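Local coordinates for putative branched-chain amino acid ABC transporter, periplasmic branched-chain amino acid-binding protein (Pseudomonas protegens Pf-5, PDB 4RU0) that probably serves as the periplasmic solute-binding component of an ABC importer, capturing branched-chain amino acids or related small molecules for uptake, at residues E92-F97 with S121-V126. Sequence-based numbering, arbitrary orientation.
Sequences ECYERF and SERAEV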
# COMPACT_ATOMS: atom_id res chain seq x y z
N GLU A 92 0.29 6.44 21.14
CA GLU A 92 -0.72 6.97 22.06
C GLU A 92 -2.13 6.86 21.49
O GLU A 92 -3.08 6.63 22.23
CB GLU A 92 -0.42 8.43 22.40
CG GLU A 92 0.85 8.63 23.20
CD GLU A 92 1.16 10.10 23.42
OE1 GLU A 92 0.33 10.95 23.03
OE2 GLU A 92 2.25 10.40 23.98
N CYS A 93 -2.25 7.02 20.18
CA CYS A 93 -3.55 6.90 19.52
C CYS A 93 -4.06 5.47 19.61
O CYS A 93 -5.22 5.24 19.93
CB CYS A 93 -3.46 7.35 18.06
SG CYS A 93 -3.53 9.15 17.87
N TYR A 94 -3.17 4.52 19.34
CA TYR A 94 -3.50 3.11 19.43
C TYR A 94 -3.98 2.75 20.83
O TYR A 94 -4.97 2.03 20.99
CB TYR A 94 -2.30 2.24 19.04
CG TYR A 94 -2.45 0.78 19.41
CD1 TYR A 94 -2.01 0.31 20.64
CD2 TYR A 94 -3.03 -0.12 18.53
CE1 TYR A 94 -2.14 -1.01 20.99
CE2 TYR A 94 -3.17 -1.46 18.86
CZ TYR A 94 -2.72 -1.89 20.10
OH TYR A 94 -2.84 -3.21 20.44
N GLU A 95 -3.27 3.24 21.84
CA GLU A 95 -3.62 2.93 23.23
C GLU A 95 -4.94 3.59 23.61
O GLU A 95 -5.67 3.06 24.45
CB GLU A 95 -2.51 3.39 24.18
CG GLU A 95 -1.23 2.58 24.05
CD GLU A 95 -1.38 1.15 24.55
OE1 GLU A 95 -2.19 0.91 25.47
OE2 GLU A 95 -0.69 0.26 24.01
N ARG A 96 -5.23 4.74 23.02
CA ARG A 96 -6.50 5.40 23.27
C ARG A 96 -7.66 4.62 22.65
O ARG A 96 -8.74 4.52 23.22
CB ARG A 96 -6.47 6.83 22.75
CG ARG A 96 -7.85 7.42 22.43
CD ARG A 96 -7.95 8.90 22.77
NE ARG A 96 -6.89 9.70 22.16
CZ ARG A 96 -5.78 10.08 22.79
NH1 ARG A 96 -5.57 9.73 24.06
NH2 ARG A 96 -4.86 10.81 22.16
N PHE A 97 -7.40 4.02 21.48
CA PHE A 97 -8.45 3.39 20.69
C PHE A 97 -8.62 1.89 20.94
O PHE A 97 -9.70 1.35 20.70
CB PHE A 97 -8.18 3.61 19.20
CG PHE A 97 -8.57 4.98 18.71
CD1 PHE A 97 -9.47 5.75 19.43
CD2 PHE A 97 -8.05 5.47 17.53
CE1 PHE A 97 -9.84 7.01 18.98
CE2 PHE A 97 -8.42 6.73 17.07
CZ PHE A 97 -9.31 7.49 17.80
N SER A 121 3.67 -3.53 16.53
CA SER A 121 3.50 -4.92 16.13
C SER A 121 3.41 -5.91 17.29
O SER A 121 2.52 -6.76 17.32
CB SER A 121 4.66 -5.33 15.21
OG SER A 121 4.56 -6.69 14.84
N GLU A 122 4.32 -5.80 18.24
CA GLU A 122 4.39 -6.78 19.31
C GLU A 122 3.23 -6.63 20.29
O GLU A 122 2.65 -7.62 20.73
CB GLU A 122 5.74 -6.69 20.04
CG GLU A 122 6.92 -6.95 19.11
CD GLU A 122 8.27 -6.90 19.81
OE1 GLU A 122 8.78 -5.78 20.07
OE2 GLU A 122 8.84 -7.98 20.09
N ARG A 123 2.87 -5.39 20.62
CA ARG A 123 1.81 -5.21 21.59
C ARG A 123 0.43 -5.38 20.95
O ARG A 123 -0.55 -5.63 21.63
CB ARG A 123 1.93 -3.85 22.30
CG ARG A 123 1.43 -2.65 21.55
CD ARG A 123 1.43 -1.43 22.48
NE ARG A 123 2.78 -0.93 22.79
CZ ARG A 123 3.02 0.13 23.57
NH1 ARG A 123 2.02 0.81 24.12
NH2 ARG A 123 4.27 0.52 23.79
N ALA A 124 0.38 -5.28 19.62
CA ALA A 124 -0.85 -5.57 18.89
C ALA A 124 -1.18 -7.06 18.97
O ALA A 124 -2.34 -7.44 19.05
CB ALA A 124 -0.73 -5.13 17.44
N GLU A 125 -0.14 -7.90 18.93
CA GLU A 125 -0.32 -9.34 19.05
C GLU A 125 -0.86 -9.71 20.43
O GLU A 125 -1.78 -10.51 20.55
CB GLU A 125 1.00 -10.07 18.78
CG GLU A 125 0.89 -11.59 18.85
CD GLU A 125 2.02 -12.29 18.11
OE1 GLU A 125 2.71 -11.64 17.30
OE2 GLU A 125 2.22 -13.50 18.35
N VAL A 126 -0.28 -9.10 21.47
CA VAL A 126 -0.73 -9.34 22.85
C VAL A 126 -2.18 -8.90 23.06
O VAL A 126 -2.94 -9.57 23.77
CB VAL A 126 0.16 -8.60 23.86
CG1 VAL A 126 -0.34 -8.82 25.28
CG2 VAL A 126 1.60 -9.06 23.73
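R123 and Y94 reach across the gap from opposite helices and lie alongside each other, and with E95 they bridge two helical segments that run almost parallel, 8° apart, at an axis separation of 12.0 Å. Y94 spans this wide gap from segment 92-97: with CG anti to the backbone N (chi1 166°), its ring extends toward 121-126. CE1 of Y94 lies 3.9 Å from CD of R123, a van der Waals contact of the arginine methylene, made obliquely to the ring, while the Y94 OH reaches the opposite backbone, 3.5 Å from CA of A124. The small side chain of A124 probably helps the hydroxyl come close to the backbone. A tyrosine suits the site because its rigid ring fills space and its hydroxyl keeps a polar partner at the far end, a hydrogen bond with D127 just past the second segment; Y109 also meets the ring edge-to-face.

R123 comes the other way. Its chain, bent at chi3, brings NH1 to OE2 of E95 at 2.8 Å, in a salt bridge whose N-H points nearly straight at the oxygen (166°). The carboxylate lies at the edge of the guanidinium, yet NH1 approaches OE2 from well above the carboxylate plane. This is the only hydrogen bond between the two segments. The other carboxylate oxygen of E95, OE1, forms a salt bridge with K98, just beyond the end of the segment.

The contact thus joins two helices of the periplasmic binding protein fold, beside the C81–C93 disulfide that ties helix 87-97 to strand 76-82. Its chemistry is layered: a buried tyrosine bridges the inner side, while a partly exposed ion pair spans the outer one. With two cationic partners, the carboxylate of E95 probably stays ionised.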